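Enolase from the environmental genome shotgun sequencing of the Sargasso Sea (PDB 2QGY) is of unproven function but, as a magnesium-binding member of the enolase superfamily, probably acts on a carboxylate substrate through a metal-stabilised enolate intermediate. Local coordinates at residues A[8-13]-A[114-119]; A[197-202]-A[223-228]; A[284-289]-A[318-323]. All coordinates share one frame; numbering follows the deposited sequence.

Contact 1. Residues A[8-13]-A[114-119]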
loop_
_atom_site.group_PDB
_atom_site.type_symbol
_atom_site.label_atom_id
_atom_site.label_comp_id
_atom_site.label_asym_id
_atom_site.label_seq_id
_atom_site.Cartn_x
_atom_site.Cartn_y
_atom_site.Cartn_z
ATOM N N ILE A 8 -24.590 9.491 -11.438
ATOM C CA ILE A 8 -25.363 10.568 -10.808
ATOM C C ILE A 8 -24.487 11.823 -10.698
ATOM O O ILE A 8 -23.382 11.759 -10.173
ATOM C CB ILE A 8 -25.871 10.135 -9.430
ATOM C CG1 ILE A 8 -26.901 9.005 -9.583
ATOM C CG2 ILE A 8 -26.440 11.345 -8.650
ATOM C CD1 ILE A 8 -27.315 8.340 -8.270
ATOM N N SER A 9 -24.965 12.956 -11.213
ATOM C CA SER A 9 -24.177 14.168 -11.175
ATOM C C SER A 9 -24.201 14.775 -9.773
ATOM O O SER A 9 -25.272 15.036 -9.219
ATOM C CB SER A 9 -24.636 15.196 -12.209
ATOM O OG SER A 9 -23.745 16.310 -12.167
ATOM N N ILE A 10 -23.009 14.974 -9.221
ATOM C CA ILE A 10 -22.829 15.510 -7.881
ATOM C C ILE A 10 -22.469 16.996 -7.956
ATOM O O ILE A 10 -22.886 17.777 -7.101
ATOM C CB ILE A 10 -21.728 14.697 -7.100
ATOM C CG1 ILE A 10 -22.259 13.305 -6.726
ATOM C CG2 ILE A 10 -21.212 15.447 -5.869
ATOM C CD1 ILE A 10 -21.181 12.333 -6.237
ATOM N N GLY A 11 -21.678 17.374 -8.965
ATOM C CA GLY A 11 -21.246 18.760 -9.129
ATOM C C GLY A 11 -19.944 19.056 -8.418
ATOM O O GLY A 11 -19.209 18.129 -8.074
ATOM N N LYS A 12 -19.644 20.342 -8.210
ATOM C CA LYS A 12 -18.431 20.758 -7.511
ATOM C C LYS A 12 -18.565 20.521 -6.001
ATOM O O LYS A 12 -19.657 20.561 -5.459
ATOM C CB LYS A 12 -18.120 22.235 -7.772
ATOM C CG LYS A 12 -17.642 22.570 -9.187
ATOM C CD LYS A 12 -16.812 23.860 -9.188
ATOM C CE LYS A 12 -17.163 24.783 -10.358
ATOM N NZ LYS A 12 -16.216 24.707 -11.504
ATOM N N LEU A 13 -17.443 20.262 -5.334
ATOM C CA LEU A 13 -17.440 20.086 -3.888
ATOM C C LEU A 13 -17.029 21.376 -3.257
ATOM O O LEU A 13 -16.171 22.078 -3.791
ATOM C CB LEU A 13 -16.469 18.970 -3.464
ATOM C CG LEU A 13 -16.631 17.604 -4.126
ATOM C CD1 LEU A 13 -15.625 16.619 -3.552
ATOM C CD2 LEU A 13 -18.072 17.043 -3.941
ATOM N N ASP A 114 -23.034 8.374 -0.464
ATOM C CA ASP A 114 -24.021 8.902 0.484
ATOM C C ASP A 114 -24.740 10.068 -0.215
ATOM O O ASP A 114 -25.992 10.155 -0.233
ATOM C CB ASP A 114 -23.278 9.398 1.743
ATOM C CG ASP A 114 -24.227 9.750 2.910
ATOM O OD1 ASP A 114 -25.350 9.205 2.972
ATOM O OD2 ASP A 114 -23.832 10.541 3.791
ATOM N N ILE A 115 -23.939 10.957 -0.780
ATOM C CA ILE A 115 -24.449 12.144 -1.525
ATOM C C ILE A 115 -25.372 11.671 -2.652
ATOM O O ILE A 115 -26.515 12.138 -2.771
ATOM C CB ILE A 115 -23.300 13.013 -2.065
ATOM C CG1 ILE A 115 -22.654 13.750 -0.883
ATOM C CG2 ILE A 115 -23.805 14.041 -3.176
ATOM C CD1 ILE A 115 -21.234 14.283 -1.129
ATOM N N SER A 116 -24.890 10.729 -3.448
ATOM C CA SER A 116 -25.681 10.165 -4.562
ATOM C C SER A 116 -27.015 9.588 -4.106
ATOM O O SER A 116 -28.056 9.793 -4.765
ATOM C CB SER A 116 -24.855 9.141 -5.347
ATOM O OG SER A 116 -23.793 9.840 -5.973
ATOM N N GLY A 117 -26.993 8.890 -2.983
ATOM C CA GLY A 117 -28.220 8.389 -2.356
ATOM C C GLY A 117 -29.173 9.518 -1.979
ATOM O O GLY A 117 -30.404 9.411 -2.172
ATOM N N LYS A 118 -28.613 10.587 -1.420
ATOM C CA LYS A 118 -29.406 11.751 -1.029
ATOM C C LYS A 118 -29.989 12.489 -2.223
ATOM O O LYS A 118 -31.105 13.000 -2.139
ATOM C CB LYS A 118 -28.600 12.712 -0.141
ATOM C CG LYS A 118 -28.444 12.165 1.284
ATOM C CD LYS A 118 -27.447 12.953 2.131
ATOM C CE LYS A 118 -27.184 12.200 3.437
ATOM N NZ LYS A 118 -25.982 12.655 4.230
ATOM N N LEU A 119 -29.232 12.574 -3.309
ATOM C CA LEU A 119 -29.735 13.196 -4.540
ATOM C C LEU A 119 -30.906 12.428 -5.187
ATOM O O LEU A 119 -31.804 13.029 -5.802
ATOM C CB LEU A 119 -28.588 13.401 -5.522
ATOM C CG LEU A 119 -27.561 14.456 -5.109
ATOM C CD1 LEU A 119 -26.363 14.409 -6.010
ATOM C CD2 LEU A 119 -28.187 15.869 -5.144
HETATM O O HOH W 1 -22.485 9.767 -8.596
#
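I10 and I115 meet with their side chains crossing at about a right angle, the branch methyl CG2 of I115 lying against I10 CG1 at 3.9 Å and almost as near to I10 CG2. In I10, chi1 (-72°) sets CG1 anti to the carbonyl carbon, and chi2 (168°) extends CD1 to 3.6 Å from S116 OG. I8 and L119 make a different pairing: the two side chains slide past each other in opposite directions, and they touch methyl to methyl, I8 CG2 to L119 CD1 at 4.0 Å. The same leucine methyl also meets the neighbouring backbone, with L119 CD1 3.4 Å from S9 O. I8 CD1 is 3.9 Å from both S116 CB and S116 O.

I115, S116 and L119 thus present one side of helix 99-120 to the loop that precedes strand 13-21. S116 is the polar centre of this apolar patch. Its hydroxyl is hydrogen-bonded to L112 O, one turn back in the helix, and S116 OG accepts a hydrogen bond from a water 2.9 Å away. That water also donates to I8 O at 2.7 Å, so one molecule bridges the loop carbonyl and the helix hydroxyl. I115 and I10 both touch T43 of strand 37-43, so the contact extends to the antiparallel sheet.

No direct hydrogen bond joins the two segments. The chemistry therefore implies an attachment made by methyl packing, with a single water supplying the polar link, by which the N-terminal approach to the sheet is laid against the long helix of the mandelate racemase-like N-terminal domain.

Contact 2. Residues A[197-202]-A[223-228]. With MG (magnesium ion), chain C.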
loop_
_atom_site.group_PDB
_atom_site.type_symbol
_atom_site.label_atom_id
_atom_site.label_comp_id
_atom_site.label_asym_id
_atom_site.label_seq_id
_atom_site.Cartn_x
_atom_site.Cartn_y
_atom_site.Cartn_z
ATOM N N LEU A 197 -18.635 -20.603 14.879
ATOM C CA LEU A 197 -17.476 -20.156 15.615
ATOM C C LEU A 197 -16.359 -19.935 14.599
ATOM O O LEU A 197 -15.810 -20.883 14.036
ATOM C CB LEU A 197 -17.049 -21.169 16.686
ATOM C CG LEU A 197 -15.779 -20.880 17.479
ATOM C CD1 LEU A 197 -15.908 -19.581 18.312
ATOM C CD2 LEU A 197 -15.452 -22.082 18.387
ATOM N N MET A 198 -16.029 -18.675 14.354
ATOM C CA MET A 198 -14.895 -18.385 13.465
ATOM C C MET A 198 -13.581 -18.134 14.185
ATOM O O MET A 198 -13.551 -17.633 15.314
ATOM C CB MET A 198 -15.209 -17.312 12.411
ATOM C CG MET A 198 -16.489 -16.523 12.439
ATOM S SD MET A 198 -18.151 -17.144 12.791
ATOM C CE MET A 198 -19.162 -16.358 11.587
ATOM N N LEU A 199 -12.481 -18.514 13.534
ATOM C CA LEU A 199 -11.183 -18.478 14.160
ATOM C C LEU A 199 -10.285 -17.584 13.327
ATOM O O LEU A 199 -10.059 -17.843 12.150
ATOM C CB LEU A 199 -10.571 -19.902 14.271
ATOM C CG LEU A 199 -11.365 -21.019 15.003
ATOM C CD1 LEU A 199 -10.561 -22.338 15.058
ATOM C CD2 LEU A 199 -11.791 -20.597 16.409
ATOM N N ASP A 200 -9.788 -16.528 13.951
ATOM C CA ASP A 200 -8.871 -15.640 13.286
ATOM C C ASP A 200 -7.480 -15.950 13.769
ATOM O O ASP A 200 -7.124 -15.663 14.900
ATOM C CB ASP A 200 -9.250 -14.164 13.536
ATOM C CG ASP A 200 -8.493 -13.212 12.620
ATOM O OD1 ASP A 200 -7.364 -13.538 12.219
ATOM O OD2 ASP A 200 -9.046 -12.125 12.304
ATOM N N LEU A 201 -6.690 -16.592 12.910
ATOM C CA LEU A 201 -5.303 -16.931 13.268
ATOM C C LEU A 201 -4.314 -15.770 13.197
ATOM O O LEU A 201 -3.219 -15.867 13.752
ATOM C CB LEU A 201 -4.772 -18.090 12.426
ATOM C CG LEU A 201 -5.642 -19.353 12.405
ATOM C CD1 LEU A 201 -4.835 -20.571 11.867
ATOM C CD2 LEU A 201 -6.271 -19.632 13.752
ATOM N N ALA A 202 -4.690 -14.689 12.517
ATOM C CA ALA A 202 -3.918 -13.443 12.556
ATOM C C ALA A 202 -2.461 -13.606 12.044
ATOM O O ALA A 202 -1.531 -13.003 12.579
ATOM C CB ALA A 202 -3.943 -12.849 13.984
ATOM N N TYR A 223 -16.304 -22.505 11.841
ATOM C CA TYR A 223 -17.054 -22.030 10.703
ATOM C C TYR A 223 -16.117 -21.562 9.589
ATOM O O TYR A 223 -16.420 -21.751 8.391
ATOM C CB TYR A 223 -18.004 -20.916 11.146
ATOM C CG TYR A 223 -18.990 -20.504 10.087
ATOM C CD1 TYR A 223 -20.191 -21.201 9.918
ATOM C CD2 TYR A 223 -18.742 -19.400 9.273
ATOM C CE1 TYR A 223 -21.099 -20.834 8.929
ATOM C CE2 TYR A 223 -19.639 -19.006 8.297
ATOM C CZ TYR A 223 -20.822 -19.720 8.123
ATOM O OH TYR A 223 -21.699 -19.321 7.131
ATOM N N TRP A 224 -15.030 -20.900 9.986
ATOM C CA TRP A 224 -13.976 -20.523 9.026
ATOM C C TRP A 224 -12.677 -20.280 9.723
ATOM O O TRP A 224 -12.647 -20.157 10.942
ATOM C CB TRP A 224 -14.386 -19.338 8.137
ATOM C CG TRP A 224 -14.370 -17.918 8.701
ATOM C CD1 TRP A 224 -13.360 -17.271 9.387
ATOM C CD2 TRP A 224 -15.389 -16.948 8.489
ATOM N NE1 TRP A 224 -13.731 -15.959 9.635
ATOM C CE2 TRP A 224 -14.976 -15.748 9.113
ATOM C CE3 TRP A 224 -16.631 -16.987 7.840
ATOM C CZ2 TRP A 224 -15.763 -14.586 9.092
ATOM C CZ3 TRP A 224 -17.419 -15.829 7.825
ATOM C CH2 TRP A 224 -16.969 -14.647 8.444
ATOM N N ILE A 225 -11.600 -20.244 8.943
ATOM C CA ILE A 225 -10.261 -20.049 9.447
ATOM C C ILE A 225 -9.747 -18.826 8.703
ATOM O O ILE A 225 -9.610 -18.853 7.471
ATOM C CB ILE A 225 -9.331 -21.264 9.100
ATOM C CG1 ILE A 225 -9.799 -22.541 9.819
ATOM C CG2 ILE A 225 -7.867 -20.968 9.510
ATOM C CD1 ILE A 225 -9.872 -22.437 11.320
ATOM N N GLU A 226 -9.451 -17.776 9.450
ATOM C CA GLU A 226 -9.136 -16.496 8.855
ATOM C C GLU A 226 -7.638 -16.206 8.966
ATOM O O GLU A 226 -7.020 -16.431 10.016
ATOM C CB GLU A 226 -9.981 -15.431 9.557
ATOM C CG GLU A 226 -9.699 -14.042 9.103
ATOM C CD GLU A 226 -10.728 -13.046 9.650
ATOM O OE1 GLU A 226 -11.923 -13.402 9.811
ATOM O OE2 GLU A 226 -10.328 -11.900 9.866
ATOM N N GLU A 227 -7.052 -15.764 7.840
ATOM C CA GLU A 227 -5.641 -15.413 7.763
ATOM C C GLU A 227 -4.695 -16.465 8.392
ATOM O O GLU A 227 -3.854 -16.128 9.208
ATOM C CB GLU A 227 -5.399 -14.037 8.374
ATOM C CG GLU A 227 -6.089 -12.912 7.614
ATOM C CD GLU A 227 -5.215 -11.704 7.574
ATOM O OE1 GLU A 227 -5.152 -11.042 8.632
ATOM O OE2 GLU A 227 -4.543 -11.460 6.521
ATOM N N PRO A 228 -4.779 -17.730 7.935
ATOM C CA PRO A 228 -3.866 -18.758 8.479
ATOM C C PRO A 228 -2.437 -18.474 8.005
ATOM O O PRO A 228 -1.469 -18.894 8.658
ATOM C CB PRO A 228 -4.390 -20.080 7.890
ATOM C CG PRO A 228 -5.145 -19.672 6.624
ATOM C CD PRO A 228 -5.671 -18.243 6.875
HETATM MG MG MG C . -8.865 -10.834 10.785
HETATM O O HOH W 2 -7.047 -11.715 10.363
HETATM O O HOH W 3 -7.706 -9.566 11.834
HETATM O O HOH W 4 -10.392 -9.802 11.863
#
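D200 and E226 each give one carboxylate oxygen to the same magnesium ion, D200 OD2 and E226 OE2 both at 2.0 Å. Three waters and E252 fill the other positions. The two oxygens lie close because they share the metal, and the carboxylate planes are turned 44° apart. One of the metal waters also donates to D200 OD1 and E227 OE1, linking E227, which does not bind the metal directly, to the site through water.

E226 is positioned by second-shell partners. CG is anti to the backbone N (chi1 176°), and the extended chain carries the carboxylate to the metal, while OE1 accepts W224 NE1 at 3.1 Å through its anti lone pair and forms a salt bridge with K169. One face of the indole packs against M198, whose CB stands over the five-membered ring, 3.5 Å from its centroid and 14° off the normal; Y139 meets the indole edge-to-face. M198 SD makes Met-aromatic contacts with the W224 six-membered ring and with Y223.

The backbones of the parallel strands are joined by E226 N to L199 O at 2.8 Å, L199 N to W224 O at 3.1 Å and, just past strand 197-200, L201 N to E226 O at 2.9 Å. L199 and I225 point to the other face, packing CD1 to CD1 at 3.8 Å.

This is a beta-alpha-beta unit of the enolase-superfamily barrel, with the metal at the C-terminal ends of its strands. Helix 207-217 connects the pair and packs against L199, L201 and I225, while strands 168-170 and 248-250 extend the sheet on the two flanks.

Contact 3. Residues A[284-289]-A[318-323]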
loop_
_atom_site.group_PDB
_atom_site.type_symbol
_atom_site.label_atom_id
_atom_site.label_comp_id
_atom_site.label_asym_id
_atom_site.label_seq_id
_atom_site.Cartn_x
_atom_site.Cartn_y
_atom_site.Cartn_z
ATOM N N ASP A 284 -15.242 -1.035 -6.157
ATOM C CA ASP A 284 -14.318 -2.163 -6.181
ATOM C C ASP A 284 -14.756 -3.349 -5.343
ATOM O O ASP A 284 -14.520 -4.488 -5.718
ATOM C CB ASP A 284 -12.889 -1.713 -5.828
ATOM C CG ASP A 284 -12.127 -1.207 -7.072
ATOM O OD1 ASP A 284 -12.695 -1.292 -8.191
ATOM O OD2 ASP A 284 -10.993 -0.702 -6.927
ATOM N N ILE A 285 -15.390 -3.090 -4.208
ATOM C CA ILE A 285 -15.932 -4.167 -3.397
ATOM C C ILE A 285 -17.046 -4.900 -4.153
ATOM O O ILE A 285 -17.100 -6.132 -4.198
ATOM C CB ILE A 285 -16.470 -3.610 -2.061
ATOM C CG1 ILE A 285 -15.283 -3.251 -1.169
ATOM C CG2 ILE A 285 -17.417 -4.600 -1.353
ATOM C CD1 ILE A 285 -15.649 -2.787 0.189
ATOM N N ILE A 286 -17.939 -4.132 -4.754
ATOM C CA ILE A 286 -19.024 -4.719 -5.554
ATOM C C ILE A 286 -18.517 -5.490 -6.778
ATOM O O ILE A 286 -19.032 -6.564 -7.076
ATOM C CB ILE A 286 -20.033 -3.633 -5.990
ATOM C CG1 ILE A 286 -20.775 -3.032 -4.781
ATOM C CG2 ILE A 286 -21.012 -4.189 -7.018
ATOM C CD1 ILE A 286 -21.667 -4.004 -4.015
ATOM N N GLU A 287 -17.521 -4.949 -7.477
ATOM C CA GLU A 287 -16.933 -5.622 -8.635
ATOM C C GLU A 287 -16.319 -6.964 -8.235
ATOM O O GLU A 287 -16.551 -7.979 -8.890
ATOM C CB GLU A 287 -15.869 -4.743 -9.289
ATOM C CG GLU A 287 -15.262 -5.336 -10.577
ATOM C CD GLU A 287 -16.323 -5.839 -11.564
ATOM O OE1 GLU A 287 -17.269 -5.067 -11.873
ATOM O OE2 GLU A 287 -16.198 -6.996 -12.054
ATOM N N ILE A 288 -15.546 -6.963 -7.157
ATOM C CA ILE A 288 -14.955 -8.212 -6.689
ATOM C C ILE A 288 -16.001 -9.183 -6.117
ATOM O O ILE A 288 -15.857 -10.395 -6.266
ATOM C CB ILE A 288 -13.777 -7.994 -5.731
ATOM C CG1 ILE A 288 -12.861 -9.220 -5.770
ATOM C CG2 ILE A 288 -14.245 -7.699 -4.304
ATOM C CD1 ILE A 288 -12.043 -9.302 -7.134
ATOM N N SER A 289 -17.073 -8.674 -5.516
ATOM C CA SER A 289 -18.144 -9.540 -5.017
ATOM C C SER A 289 -18.769 -10.311 -6.180
ATOM O O SER A 289 -19.005 -11.517 -6.111
ATOM C CB SER A 289 -19.207 -8.729 -4.271
ATOM O OG SER A 289 -18.679 -8.189 -3.071
ATOM N N CYS A 318 -23.634 -5.400 1.867
ATOM C CA CYS A 318 -23.993 -6.801 2.130
ATOM C C CYS A 318 -25.428 -7.127 1.734
ATOM O O CYS A 318 -25.703 -8.231 1.253
ATOM C CB CYS A 318 -23.779 -7.186 3.594
ATOM S SG CYS A 318 -22.029 -7.316 4.016
ATOM N N SER A 319 -26.327 -6.165 1.942
ATOM C CA SER A 319 -27.740 -6.340 1.589
ATOM C C SER A 319 -27.992 -6.373 0.081
ATOM O O SER A 319 -29.061 -6.836 -0.357
ATOM C CB SER A 319 -28.606 -5.267 2.256
ATOM O OG SER A 319 -28.505 -4.035 1.577
ATOM N N SER A 320 -26.976 -5.969 -0.684
ATOM C CA SER A 320 -27.130 -5.762 -2.111
ATOM C C SER A 320 -26.418 -6.821 -2.952
ATOM O O SER A 320 -26.544 -6.819 -4.165
ATOM C CB SER A 320 -26.641 -4.368 -2.503
ATOM O OG SER A 320 -25.240 -4.348 -2.691
ATOM N N ILE A 321 -25.688 -7.736 -2.310
ATOM C CA ILE A 321 -24.982 -8.799 -3.069
ATOM C C ILE A 321 -25.531 -10.206 -2.742
ATOM O O ILE A 321 -25.910 -10.465 -1.606
ATOM C CB ILE A 321 -23.434 -8.743 -2.884
ATOM C CG1 ILE A 321 -23.071 -8.859 -1.396
ATOM C CG2 ILE A 321 -22.867 -7.459 -3.478
ATOM C CD1 ILE A 321 -21.588 -9.178 -1.115
ATOM N N PRO A 322 -25.575 -11.116 -3.746
ATOM C CA PRO A 322 -26.129 -12.455 -3.512
ATOM C C PRO A 322 -25.175 -13.391 -2.793
ATOM O O PRO A 322 -25.628 -14.420 -2.261
ATOM C CB PRO A 322 -26.393 -12.977 -4.924
ATOM C CG PRO A 322 -25.381 -12.308 -5.771
ATOM C CD PRO A 322 -25.150 -10.940 -5.145
ATOM N N ASN A 323 -23.882 -13.038 -2.747
ATOM C CA ASN A 323 -22.859 -13.904 -2.112
ATOM C C ASN A 323 -22.200 -13.291 -0.865
ATOM O O ASN A 323 -21.002 -13.441 -0.643
ATOM C CB ASN A 323 -21.770 -14.308 -3.109
ATOM C CG ASN A 323 -20.949 -13.135 -3.574
ATOM O OD1 ASN A 323 -21.472 -12.034 -3.733
ATOM N ND2 ASN A 323 -19.654 -13.365 -3.825
#
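Helix 282-294 and helix 309-320 are outer helices of the barrel domain, and this contact joins the first to the chain that follows the second toward strand 327-329. I321 is the central side chain. Its branch methyl CG2 meets I286 CD1 at 3.7 Å, the two isoleucines crossing obliquely. In I321, chi1 (58°) puts CG1 between the backbone N and the carbonyl carbon and CG2 anti to the latter; chi2 (165°) extends CD1 to 3.6 Å from S289 OG. Both branches also approach S289 CB.

The serine hydroxyl is turned back on its own helix: S289 OG donates to I285 O at 2.8 Å, from the face of that carbonyl opposite to the one used by S289 N. Strand 298-299 lies next to the contact, where I299 touches S289, I321 and N323. The carboxamide of N323 reaches the S289 end of the contact; its ND2 is bonded to I297 O and also makes a weak hydrogen bond to S289 O, 3.0 Å long with an N-H...O angle of 132°.

The contacts follow one another along the chain and share no helix or strand. Contacts 2 and 3 are buried and lie in the barrel domain, their centres about 21 Å apart; contact 1 is partly buried in the N-terminal domain, about 39 Å from contact 2 between centres and on the opposite side of the chain's centre. Chemistry follows place. Contact 2 joins adjacent barrel strands by backbone hydrogen bonds and brings two carboxylates together at a magnesium ion. Contact 3, on the barrel's helical layer, relies on aliphatic packing plus one weak direct bond. Contact 1 also packs methyls, but its polar link passes through water.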